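Local coordinates for farnesyl pyrophosphate synthase (Pseudomonas aeruginosa, PDB 3ZOU), which probably catalyses the condensation of geranyl diphosphate with isopentenyl diphosphate to make the fifteen-carbon farnesyl diphosphate, at residues L269-L274 and L287-V292. Residues are numbered along the deposited sequence; the frame is centred on the assembly and turned at random.
Sequences LALAAL and LARYIV. With 6H6 (3-(2-oxo-1,3-benzoxazol-3(2H)-yl)propanoic acid), chain G.
An antiparallel helix pair, the last two helices of an all-alpha prenyl synthase fold, meets here through Ala-270 and Ala-288, with Leu-271 laid against Arg-289 beside them. The short axes run 178° apart in direction and come within 10.1 Å of each other. The backbones come nearest at two alanines: Ala-270 CB faces Ala-288 CB at 4.0 Å, methyl to methyl, with the CA atoms of the same two residues 6.6 Å apart. Leu-271 widens this apolar patch by resting CD2 4.3 Å from Ala-288 CB.

The more exposed side of the contact belongs to Arg-289. Its chain runs extended from CG to NE (chi2 -165°, chi3 -172°), which carries the guanidinium out to the leucine, and the two side chains cross at about a right angle. Leu-271 CD2 sits over one guanidinium face, offset toward its rim, 4.0 Å from Arg-289 NH2, while Leu-271 CD1 approaches Arg-289 NE at 3.8 Å. These are van der Waals contacts, so the leucine packs on the flat cation without taking up any of its N-H groups.

One residue on, the helix turns to the fragment 6H6. Tyr-290 lays a ring face against the benzoxazolone, with ring oxygen O2 of 6H6 above the ring centre and Tyr-290 CE1 3.5 Å from C2 of 6H6. Leu-287 adds CD1, 3.9 Å from C4 of 6H6. Segment 287-292 thus bridges the neighbouring helix and the fragment pocket.

Tyr-211 and Ile-215 of helix 202-227 pack on Ala-270, and Tyr-211 also reaches Leu-287; Ile-3 of helix 3-19 touches Leu-287 and Tyr-290. Further along the pair, Val-292 packs on Ala-263 and Arg-267, continuing the seam between helices 256-273 and 282-293.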
loop_
_atom_site.group_PDB
_atom_site.type_symbol
_atom_site.label_atom_id
_atom_site.label_comp_id
_atom_site.label_asym_id
_atom_site.label_seq_id
_atom_site.Cartn_x
_atom_site.Cartn_y
_atom_site.Cartn_z
ATOM N N LEU A 269 -12.835 15.566 -26.468
ATOM C CA LEU A 269 -12.045 14.379 -26.615
ATOM C C LEU A 269 -12.587 13.245 -25.781
ATOM O O LEU A 269 -12.615 12.140 -26.235
ATOM C CB LEU A 269 -10.583 14.683 -26.206
ATOM C CG LEU A 269 -9.788 15.556 -27.137
ATOM C CD1 LEU A 269 -8.451 15.990 -26.512
ATOM C CD2 LEU A 269 -9.593 14.879 -28.473
ATOM N N ALA A 270 -13.079 13.576 -24.569
ATOM C CA ALA A 270 -13.678 12.552 -23.697
ATOM C C ALA A 270 -14.916 11.944 -24.354
ATOM O O ALA A 270 -15.122 10.752 -24.363
ATOM C CB ALA A 270 -14.015 13.122 -22.353
ATOM N N LEU A 271 -15.759 12.825 -24.907
ATOM C CA LEU A 271 -17.033 12.347 -25.543
ATOM C C LEU A 271 -16.716 11.520 -26.782
ATOM O O LEU A 271 -17.310 10.496 -26.997
ATOM C CB LEU A 271 -17.902 13.542 -25.900
ATOM C CG LEU A 271 -18.467 14.284 -24.676
ATOM C CD1 LEU A 271 -19.170 15.568 -25.113
ATOM C CD2 LEU A 271 -19.333 13.461 -23.759
ATOM N N ALA A 272 -15.743 11.944 -27.542
ATOM C CA ALA A 272 -15.347 11.216 -28.772
ATOM C C ALA A 272 -14.813 9.828 -28.445
ATOM O O ALA A 272 -15.045 8.889 -29.144
ATOM C CB ALA A 272 -14.296 11.964 -29.510
ATOM N N ALA A 273 -14.090 9.714 -27.309
ATOM C CA ALA A 273 -13.611 8.415 -26.908
ATOM C C ALA A 273 -14.736 7.452 -26.628
ATOM O O ALA A 273 -14.533 6.260 -26.752
ATOM C CB ALA A 273 -12.780 8.544 -25.655
ATOM N N LEU A 274 -15.936 7.938 -26.283
ATOM C CA LEU A 274 -17.058 7.095 -26.041
ATOM C C LEU A 274 -18.033 6.941 -27.245
ATOM O O LEU A 274 -19.102 6.421 -27.072
ATOM C CB LEU A 274 -17.826 7.621 -24.841
ATOM C CG LEU A 274 -17.039 7.788 -23.563
ATOM C CD1 LEU A 274 -17.986 8.377 -22.497
ATOM C CD2 LEU A 274 -16.538 6.432 -23.185
ATOM N N LEU A 287 -20.868 13.256 -16.972
ATOM C CA LEU A 287 -19.781 13.706 -16.124
ATOM C C LEU A 287 -18.801 14.585 -16.888
ATOM O O LEU A 287 -18.432 15.608 -16.375
ATOM C CB LEU A 287 -19.035 12.489 -15.518
ATOM C CG LEU A 287 -17.859 12.919 -14.633
ATOM C CD1 LEU A 287 -18.336 13.562 -13.356
ATOM C CD2 LEU A 287 -17.093 11.640 -14.324
ATOM N N ALA A 288 -18.440 14.194 -18.069
ATOM C CA ALA A 288 -17.565 15.022 -18.901
ATOM C C ALA A 288 -18.085 16.422 -19.120
ATOM O O ALA A 288 -17.338 17.406 -19.018
ATOM C CB ALA A 288 -17.199 14.350 -20.184
ATOM N N ARG A 289 -19.397 16.498 -19.413
ATOM C CA ARG A 289 -19.995 17.832 -19.540
ATOM C C ARG A 289 -20.046 18.575 -18.249
ATOM O O ARG A 289 -19.767 19.802 -18.179
ATOM C CB ARG A 289 -21.380 17.661 -20.168
ATOM C CG ARG A 289 -21.309 17.035 -21.544
ATOM C CD ARG A 289 -22.611 17.188 -22.332
ATOM N NE ARG A 289 -22.558 16.416 -23.544
ATOM C CZ ARG A 289 -23.133 15.225 -23.695
ATOM N NH1 ARG A 289 -23.772 14.651 -22.693
ATOM N NH2 ARG A 289 -23.040 14.604 -24.852
ATOM N N TYR A 290 -20.438 17.921 -17.172
ATOM C CA TYR A 290 -20.524 18.558 -15.864
ATOM C C TYR A 290 -19.203 19.246 -15.463
ATOM O O TYR A 290 -19.201 20.355 -14.941
ATOM C CB TYR A 290 -20.883 17.534 -14.788
ATOM C CG TYR A 290 -20.723 18.066 -13.407
ATOM C CD1 TYR A 290 -21.705 18.868 -12.823
ATOM C CD2 TYR A 290 -19.574 17.754 -12.659
ATOM C CE1 TYR A 290 -21.539 19.398 -11.545
ATOM C CE2 TYR A 290 -19.401 18.301 -11.414
ATOM C CZ TYR A 290 -20.389 19.134 -10.880
ATOM O OH TYR A 290 -20.205 19.643 -9.585
ATOM N N ILE A 291 -18.098 18.541 -15.745
ATOM C CA ILE A 291 -16.791 19.015 -15.303
ATOM C C ILE A 291 -16.467 20.409 -15.875
ATOM O O ILE A 291 -15.995 21.281 -15.157
ATOM C CB ILE A 291 -15.686 18.016 -15.690
ATOM C CG1 ILE A 291 -15.749 16.769 -14.809
ATOM C CG2 ILE A 291 -14.315 18.629 -15.561
ATOM C CD1 ILE A 291 -15.032 15.606 -15.392
ATOM N N VAL A 292 -16.826 20.628 -17.123
ATOM C CA VAL A 292 -16.521 21.904 -17.724
ATOM C C VAL A 292 -17.657 22.924 -17.624
ATOM O O VAL A 292 -17.448 24.107 -17.876
ATOM C CB VAL A 292 -16.045 21.749 -19.184
ATOM C CG1 VAL A 292 -14.831 20.853 -19.216
ATOM C CG2 VAL A 292 -17.141 21.216 -20.140
HETATM O O 6H6 G . -23.074 19.421 -5.122
HETATM N N1 6H6 G . -22.057 17.257 -8.538
HETATM O O1 6H6 G . -24.054 17.431 -9.663
HETATM C C2 6H6 G . -22.924 16.930 -9.490
HETATM O O2 6H6 G . -22.388 15.941 -10.249
HETATM C C3 6H6 G . -21.158 15.692 -9.769
HETATM C C4 6H6 G . -20.210 14.791 -10.209
HETATM C C5 6H6 G . -19.023 14.747 -9.485
HETATM C C6 6H6 G . -18.821 15.578 -8.388
HETATM C C7 6H6 G . -19.765 16.474 -7.934
HETATM C C8 6H6 G . -20.946 16.528 -8.660
HETATM C C9 6H6 G . -22.309 18.241 -7.494
HETATM C C10 6H6 G . -23.131 17.453 -6.449
HETATM C C11 6H6 G . -23.249 18.184 -5.112
HETATM O OXT 6H6 G . -23.559 17.486 -4.118
#